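Local coordinates for cyclic AMP receptor protein (Thermus thermophilus, PDB 4EV0) that activates transcription as a cAMP-dependent, DNA-binding homodimer, switching on six promoters in Thermus thermophilus, at residues Ala149-Leu154 and Glu210-Leu215; Glu168-Ala173 and Glu178-Val183. All coordinates share one frame; numbering follows the deposited sequence.

Contact 1 (Ala149-Leu154 and Glu210-Leu215)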
ATOM      1  N   ALA B 149     -17.126  -3.542 -18.428  1.00 46.87           N
ATOM      2  CA  ALA B 149     -16.574  -2.514 -19.299  1.00 46.05           C
ATOM      3  C   ALA B 149     -16.975  -2.746 -20.775  1.00 49.27           C
ATOM      4  O   ALA B 149     -17.418  -1.825 -21.471  1.00 50.52           O
ATOM      5  CB  ALA B 149     -15.049  -2.469 -19.162  1.00 44.78           C
ATOM      6  N   LEU B 150     -16.799  -3.979 -21.244  1.00 43.04           N
ATOM      7  CA  LEU B 150     -17.177  -4.365 -22.597  1.00 47.64           C
ATOM      8  C   LEU B 150     -18.683  -4.189 -22.798  1.00 50.99           C
ATOM      9  O   LEU B 150     -19.134  -3.702 -23.836  1.00 52.33           O
ATOM     10  CB  LEU B 150     -16.804  -5.827 -22.826  1.00 50.42           C
ATOM     11  CG  LEU B 150     -15.325  -6.129 -23.019  1.00 50.02           C
ATOM     12  CD1 LEU B 150     -15.069  -7.639 -23.063  1.00 52.49           C
ATOM     13  CD2 LEU B 150     -14.845  -5.436 -24.285  1.00 51.11           C
ATOM     14  N   LEU B 151     -19.450  -4.606 -21.797  1.00 58.34           N
ATOM     15  CA  LEU B 151     -20.892  -4.401 -21.794  1.00 60.42           C
ATOM     16  C   LEU B 151     -21.211  -2.926 -22.046  1.00 58.84           C
ATOM     17  O   LEU B 151     -22.072  -2.598 -22.869  1.00 61.04           O
ATOM     18  CB  LEU B 151     -21.458  -4.821 -20.447  1.00 58.64           C
ATOM     19  CG  LEU B 151     -22.822  -5.475 -20.410  1.00 65.50           C
ATOM     20  CD1 LEU B 151     -22.981  -6.091 -19.040  1.00 67.04           C
ATOM     21  CD2 LEU B 151     -23.928  -4.459 -20.678  1.00 65.55           C
ATOM     22  N   LYS B 152     -20.489  -2.048 -21.348  1.00 57.72           N
ATOM     23  CA  LYS B 152     -20.691  -0.611 -21.474  1.00 57.75           C
ATOM     24  C   LYS B 152     -20.524  -0.103 -22.914  1.00 60.98           C
ATOM     25  O   LYS B 152     -21.218   0.823 -23.343  1.00 61.48           O
ATOM     26  CB  LYS B 152     -19.768   0.152 -20.514  1.00 53.38           C
ATOM     27  CG  LYS B 152     -20.475   0.593 -19.238  1.00 55.26           C
ATOM     28  CD  LYS B 152     -19.537   0.698 -18.044  1.00 50.85           C
ATOM     29  CE  LYS B 152     -18.902   2.069 -17.984  1.00 53.94           C
ATOM     30  NZ  LYS B 152     -18.164   2.257 -16.708  1.00 53.35           N
ATOM     31  N   LEU B 153     -19.594  -0.707 -23.651  1.00 46.77           N
ATOM     32  CA  LEU B 153     -19.375  -0.362 -25.055  1.00 50.02           C
ATOM     33  C   LEU B 153     -20.500  -0.918 -25.917  1.00 56.47           C
ATOM     34  O   LEU B 153     -20.976  -0.255 -26.821  1.00 57.65           O
ATOM     35  CB  LEU B 153     -18.037  -0.911 -25.555  1.00 50.27           C
ATOM     36  CG  LEU B 153     -16.756  -0.389 -24.892  1.00 47.33           C
ATOM     37  CD1 LEU B 153     -15.541  -1.135 -25.428  1.00 46.86           C
ATOM     38  CD2 LEU B 153     -16.587   1.116 -25.090  1.00 46.67           C
ATOM     39  N   LEU B 154     -20.922  -2.143 -25.625  1.00 55.85           N
ATOM     40  CA  LEU B 154     -22.081  -2.708 -26.288  1.00 59.43           C
ATOM     41  C   LEU B 154     -23.292  -1.802 -26.139  1.00 61.26           C
ATOM     42  O   LEU B 154     -24.132  -1.720 -27.042  1.00 67.79           O
ATOM     43  CB  LEU B 154     -22.418  -4.091 -25.723  1.00 60.44           C
ATOM     44  CG  LEU B 154     -21.818  -5.301 -26.435  1.00 64.62           C
ATOM     45  CD1 LEU B 154     -22.280  -6.587 -25.765  1.00 65.22           C
ATOM     46  CD2 LEU B 154     -22.173  -5.296 -27.925  1.00 69.77           C
ATOM     47  N   GLU B 210     -23.996 -11.989 -18.588  1.00 72.50           N
ATOM     48  CA  GLU B 210     -24.041 -12.934 -17.480  1.00 74.97           C
ATOM     49  C   GLU B 210     -22.739 -12.894 -16.692  1.00 70.02           C
ATOM     50  O   GLU B 210     -22.748 -12.890 -15.466  1.00 68.55           O
ATOM     51  CB  GLU B 210     -24.316 -14.362 -17.974  1.00 79.19           C
ATOM     52  CG  GLU B 210     -25.731 -14.603 -18.490  1.00 84.62           C
ATOM     53  CD  GLU B 210     -26.080 -16.090 -18.576  1.00 94.28           C
ATOM     54  OE1 GLU B 210     -25.150 -16.929 -18.609  1.00 93.19           O
ATOM     55  OE2 GLU B 210     -27.288 -16.423 -18.603  1.00100.31           O
ATOM     56  N   ILE B 211     -21.621 -12.873 -17.409  1.00 60.18           N
ATOM     57  CA  ILE B 211     -20.310 -12.845 -16.769  1.00 57.56           C
ATOM     58  C   ILE B 211     -20.087 -11.536 -16.001  1.00 52.18           C
ATOM     59  O   ILE B 211     -19.522 -11.559 -14.906  1.00 49.90           O
ATOM     60  CB  ILE B 211     -19.155 -13.097 -17.785  1.00 57.62           C
ATOM     61  CG1 ILE B 211     -19.249 -14.520 -18.346  1.00 61.08           C
ATOM     62  CG2 ILE B 211     -17.795 -12.911 -17.113  1.00 53.28           C
ATOM     63  CD1 ILE B 211     -18.319 -14.792 -19.508  1.00 60.79           C
ATOM     64  N   ALA B 212     -20.549 -10.413 -16.564  1.00 54.90           N
ATOM     65  CA  ALA B 212     -20.390  -9.107 -15.917  1.00 52.05           C
ATOM     66  C   ALA B 212     -21.074  -9.088 -14.549  1.00 53.10           C
ATOM     67  O   ALA B 212     -20.548  -8.540 -13.575  1.00 47.74           O
ATOM     68  CB  ALA B 212     -20.928  -7.991 -16.789  1.00 47.70           C
ATOM     69  N   PHE B 213     -22.245  -9.709 -14.477  1.00 53.54           N
ATOM     70  CA  PHE B 213     -23.019  -9.690 -13.247  1.00 52.78           C
ATOM     71  C   PHE B 213     -22.805 -10.924 -12.412  1.00 55.23           C
ATOM     72  O   PHE B 213     -23.546 -11.175 -11.465  1.00 59.39           O
ATOM     73  CB  PHE B 213     -24.491  -9.451 -13.545  1.00 54.42           C
ATOM     74  CG  PHE B 213     -24.733  -8.123 -14.156  1.00 52.20           C
ATOM     75  CD1 PHE B 213     -24.505  -6.964 -13.417  1.00 48.64           C
ATOM     76  CD2 PHE B 213     -25.114  -8.006 -15.479  1.00 53.90           C
ATOM     77  CE1 PHE B 213     -24.711  -5.710 -13.973  1.00 46.90           C
ATOM     78  CE2 PHE B 213     -25.318  -6.755 -16.047  1.00 51.43           C
ATOM     79  CZ  PHE B 213     -25.114  -5.603 -15.291  1.00 48.30           C
ATOM     80  N   GLY B 214     -21.760 -11.675 -12.732  1.00 60.28           N
ATOM     81  CA  GLY B 214     -21.262 -12.702 -11.827  1.00 62.67           C
ATOM     82  C   GLY B 214     -22.166 -13.909 -11.634  1.00 68.53           C
ATOM     83  O   GLY B 214     -22.000 -14.698 -10.692  1.00 70.69           O
ATOM     84  N   LEU B 215     -23.134 -14.065 -12.524  1.00 74.72           N
ATOM     85  CA  LEU B 215     -23.916 -15.287 -12.527  1.00 81.19           C
ATOM     86  C   LEU B 215     -23.386 -16.269 -13.579  1.00 85.21           C
ATOM     87  O   LEU B 215     -23.965 -17.326 -13.805  1.00 88.63           O
ATOM     88  CB  LEU B 215     -25.419 -14.999 -12.669  1.00 82.57           C
ATOM     89  CG  LEU B 215     -25.894 -13.770 -13.451  1.00 80.93           C
ATOM     90  CD1 LEU B 215     -26.196 -14.147 -14.881  1.00 84.07           C
ATOM     91  CD2 LEU B 215     -27.117 -13.128 -12.797  1.00 80.44           C
TER

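Contact 2 (Glu168-Ala173 and Glu178-Val183)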
ATOM      1  N   GLU B 168      -7.089   1.196 -22.986  1.00 52.00           N
ATOM      2  CA  GLU B 168      -8.284   2.035 -22.911  1.00 52.20           C
ATOM      3  C   GLU B 168      -9.399   1.277 -22.195  1.00 51.02           C
ATOM      4  O   GLU B 168     -10.247   1.852 -21.502  1.00 49.66           O
ATOM      5  CB  GLU B 168      -8.749   2.452 -24.313  1.00 51.78           C
ATOM      6  CG  GLU B 168      -7.628   2.901 -25.243  1.00 54.59           C
ATOM      7  CD  GLU B 168      -8.148   3.354 -26.612  1.00 58.67           C
ATOM      8  OE1 GLU B 168      -8.004   2.589 -27.595  1.00 59.84           O
ATOM      9  OE2 GLU B 168      -8.698   4.480 -26.704  1.00 60.52           O
ATOM     10  N   LEU B 169      -9.390  -0.033 -22.384  1.00 47.28           N
ATOM     11  CA  LEU B 169     -10.324  -0.906 -21.706  1.00 46.00           C
ATOM     12  C   LEU B 169      -9.956  -1.001 -20.212  1.00 46.24           C
ATOM     13  O   LEU B 169     -10.844  -1.099 -19.348  1.00 44.22           O
ATOM     14  CB  LEU B 169     -10.263  -2.269 -22.387  1.00 46.99           C
ATOM     15  CG  LEU B 169     -11.404  -3.245 -22.238  1.00 47.94           C
ATOM     16  CD1 LEU B 169     -12.728  -2.521 -22.336  1.00 47.78           C
ATOM     17  CD2 LEU B 169     -11.226  -4.246 -23.351  1.00 52.77           C
ATOM     18  N   ALA B 170      -8.657  -0.957 -19.912  1.00 50.34           N
ATOM     19  CA  ALA B 170      -8.200  -1.006 -18.528  1.00 52.82           C
ATOM     20  C   ALA B 170      -8.597   0.271 -17.779  1.00 54.10           C
ATOM     21  O   ALA B 170      -8.997   0.237 -16.606  1.00 55.08           O
ATOM     22  CB  ALA B 170      -6.680  -1.232 -18.459  1.00 54.25           C
ATOM     23  N   ALA B 171      -8.486   1.403 -18.462  1.00 54.29           N
ATOM     24  CA  ALA B 171      -8.921   2.664 -17.885  1.00 56.89           C
ATOM     25  C   ALA B 171     -10.426   2.612 -17.644  1.00 53.30           C
ATOM     26  O   ALA B 171     -10.920   3.096 -16.626  1.00 55.29           O
ATOM     27  CB  ALA B 171      -8.546   3.837 -18.808  1.00 54.62           C
ATOM     28  N   LEU B 172     -11.150   2.022 -18.582  1.00 55.64           N
ATOM     29  CA  LEU B 172     -12.594   1.887 -18.442  1.00 55.52           C
ATOM     30  C   LEU B 172     -12.947   1.038 -17.227  1.00 54.55           C
ATOM     31  O   LEU B 172     -13.751   1.456 -16.400  1.00 54.80           O
ATOM     32  CB  LEU B 172     -13.211   1.283 -19.706  1.00 56.48           C
ATOM     33  CG  LEU B 172     -14.452   1.966 -20.291  1.00 57.79           C
ATOM     34  CD1 LEU B 172     -15.640   1.009 -20.366  1.00 57.39           C
ATOM     35  CD2 LEU B 172     -14.820   3.213 -19.496  1.00 58.91           C
ATOM     36  N   ALA B 173     -12.317  -0.130 -17.108  1.00 62.03           N
ATOM     37  CA  ALA B 173     -12.646  -1.094 -16.049  1.00 62.46           C
ATOM     38  C   ALA B 173     -12.001  -0.808 -14.690  1.00 65.37           C
ATOM     39  O   ALA B 173     -12.459  -1.318 -13.667  1.00 63.81           O
ATOM     40  CB  ALA B 173     -12.311  -2.504 -16.502  1.00 62.67           C
ATOM     41  N   GLU B 178      -2.294  -5.252 -18.021  1.00 74.57           N
ATOM     42  CA  GLU B 178      -1.919  -6.662 -17.975  1.00 77.84           C
ATOM     43  C   GLU B 178      -3.079  -7.585 -17.610  1.00 74.48           C
ATOM     44  O   GLU B 178      -3.236  -8.651 -18.202  1.00 76.44           O
ATOM     45  CB  GLU B 178      -0.749  -6.908 -17.022  1.00 83.69           C
ATOM     46  CG  GLU B 178      -0.297  -8.368 -17.021  1.00 90.08           C
ATOM     47  CD  GLU B 178       0.694  -8.686 -15.913  1.00102.66           C
ATOM     48  OE1 GLU B 178       0.984  -7.785 -15.092  1.00100.80           O
ATOM     49  OE2 GLU B 178       1.177  -9.840 -15.866  1.00108.45           O
ATOM     50  N   THR B 179      -3.889  -7.194 -16.633  1.00 81.00           N
ATOM     51  CA  THR B 179      -4.997  -8.063 -16.238  1.00 79.24           C
ATOM     52  C   THR B 179      -6.128  -8.038 -17.271  1.00 74.00           C
ATOM     53  O   THR B 179      -6.824  -9.038 -17.450  1.00 74.39           O
ATOM     54  CB  THR B 179      -5.524  -7.794 -14.796  1.00 80.48           C
ATOM     55  OG1 THR B 179      -5.701  -6.389 -14.585  1.00 78.00           O
ATOM     56  CG2 THR B 179      -4.549  -8.347 -13.755  1.00 83.77           C
ATOM     57  N   VAL B 180      -6.293  -6.906 -17.960  1.00 46.55           N
ATOM     58  CA  VAL B 180      -7.239  -6.821 -19.065  1.00 44.16           C
ATOM     59  C   VAL B 180      -6.865  -7.815 -20.162  1.00 46.47           C
ATOM     60  O   VAL B 180      -7.744  -8.502 -20.713  1.00 45.68           O
ATOM     61  CB  VAL B 180      -7.380  -5.377 -19.646  1.00 42.13           C
ATOM     62  CG1 VAL B 180      -7.883  -5.414 -21.099  1.00 41.64           C
ATOM     63  CG2 VAL B 180      -8.328  -4.539 -18.785  1.00 37.53           C
ATOM     64  N   SER B 181      -5.569  -7.919 -20.454  1.00 51.27           N
ATOM     65  CA  SER B 181      -5.126  -8.877 -21.465  1.00 55.34           C
ATOM     66  C   SER B 181      -5.355 -10.291 -20.961  1.00 57.24           C
ATOM     67  O   SER B 181      -5.812 -11.154 -21.705  1.00 60.36           O
ATOM     68  CB  SER B 181      -3.659  -8.670 -21.863  1.00 58.98           C
ATOM     69  OG  SER B 181      -3.466  -7.387 -22.428  1.00 55.96           O
ATOM     70  N   ARG B 182      -5.046 -10.520 -19.691  1.00 58.92           N
ATOM     71  CA  ARG B 182      -5.282 -11.823 -19.077  1.00 61.83           C
ATOM     72  C   ARG B 182      -6.756 -12.209 -19.162  1.00 58.29           C
ATOM     73  O   ARG B 182      -7.092 -13.328 -19.536  1.00 60.65           O
ATOM     74  CB  ARG B 182      -4.827 -11.821 -17.619  1.00 63.51           C
ATOM     75  CG  ARG B 182      -3.320 -11.745 -17.422  1.00 72.65           C
ATOM     76  CD  ARG B 182      -2.962 -11.786 -15.926  1.00 78.02           C
ATOM     77  NE  ARG B 182      -3.484 -12.988 -15.266  1.00 80.17           N
ATOM     78  CZ  ARG B 182      -3.713 -13.090 -13.957  1.00 85.24           C
ATOM     79  NH1 ARG B 182      -3.474 -12.050 -13.161  1.00 83.50           N
ATOM     80  NH2 ARG B 182      -4.188 -14.225 -13.445  1.00 83.46           N
ATOM     81  N   VAL B 183      -7.626 -11.270 -18.811  1.00 43.92           N
ATOM     82  CA  VAL B 183      -9.064 -11.505 -18.858  1.00 43.58           C
ATOM     83  C   VAL B 183      -9.582 -11.716 -20.277  1.00 45.08           C
ATOM     84  O   VAL B 183     -10.375 -12.626 -20.528  1.00 46.61           O
ATOM     85  CB  VAL B 183      -9.854 -10.348 -18.207  1.00 41.39           C
ATOM     86  CG1 VAL B 183     -11.352 -10.481 -18.516  1.00 39.67           C
ATOM     87  CG2 VAL B 183      -9.607 -10.325 -16.706  1.00 41.50           C
TER

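Contact 1 (Ala149-Leu154 and Glu210-Leu215)
A single methyl group, CD1 of L151, makes every close contact with both A212 and F213. It meets CB of A212 at 3.6 Å and CE2 of F213 at 3.9 Å. The methyl approaches the ring obliquely, and the side chains of L151 and F213 cross at about a right angle. The backbones stay well apart, with CA of L151 and CA of A212 separated by 7.5 Å, so the leucine side chain spans most of the distance. Its skewed chi1 (-144°) helps carry CD1 out to both partners. F213 reaches back because its CG stands anti to the carbonyl carbon, beside the backbone N (chi1 -64°). This brings the ring up to the leucine although the first bond of the side chain does not aim there.

The contact joins helix 139-154 to the end of helix 205-212. That end is a Schellman motif, with G214 at positive phi as the C-prime residue. L215 N bonds to E210 O at 3.2 Å, and G214 N bonds to I211 O at 3.1 Å. I211 O also accepts a bond from N144 ND2, which ties the helix end to helix 139-154. The second subunit lies against the same place. A212 O pairs with Y148 OH of the second subunit, and the F213 ring makes a cation-pi contact with R155 of that subunit.

L151, A212 and F213 are all buried. No hydrogen bond or salt bridge crosses between the two segments. Their direct cohesion is therefore apolar, resting on shape and exclusion of water, while polar bonds fix the helix end beside it.

Contact 2 (Glu168-Ala173 and Glu178-Val183)
V180 packs on L169 and A170 where the two helices of the predicted helix-turn-helix motif meet. Its two methyls divide the work. CG2 sits against the backbone of A170, 3.5 Å from A170 CA, and lies 3.7 Å from A170 CB. CG1 faces the leucine, 4.1 Å from L169 CB and 4.2 Å from L169 CD2. The torsion of V180 explains the split: CG1 is anti to the backbone N (chi1 156°), and CG2 lies beside that N. CB of L169 already points toward the segment of V180 from the backbone. Its chi1 (-160°, CG anti to N) and chi2 (41°) together place CD2 beside CG1 of the valine.

The small side chain of A170 lets the helices come close. CA of A170 and CA of V180 are 5.9 Å apart. All three residues are buried, and no hydrogen bond crosses between the segments. An alanine in place of V180 would take away both methyls and would probably leave a gap beside A170 and L169, weakening the grip between the two helices.

Further out, T175 in the turn touches both A170 and V180. Helix 166-173 also rests on helix 139-154. In Crp-family proteins the second helix of this motif is the one that reads DNA, and V180 packs it on the first. Beside the turn, T179 OG1 pairs with S176 OG. A further hydrogen bond, from S181 OG to H166 ND1, ties the second helix to the start of the first.

In the fold
Both contacts lie in the C-terminal winged helix-turn-helix domain, and their centres are about 13 Å apart. Along the chain the order is 149-154, 168-173, 178-183, 210-215, so contact 2 falls between the two halves of contact 1. Helix 139-154 connects them. A149 and L150 pack on L169, and A149 also meets L172 and A173. Contact 1 ties the last helix, 205-212, back to helix 139-154 beside the second subunit. Contact 2 joins the two helices of the predicted DNA-binding motif. The motif is thus packed on a helix that also meets the dimer partner.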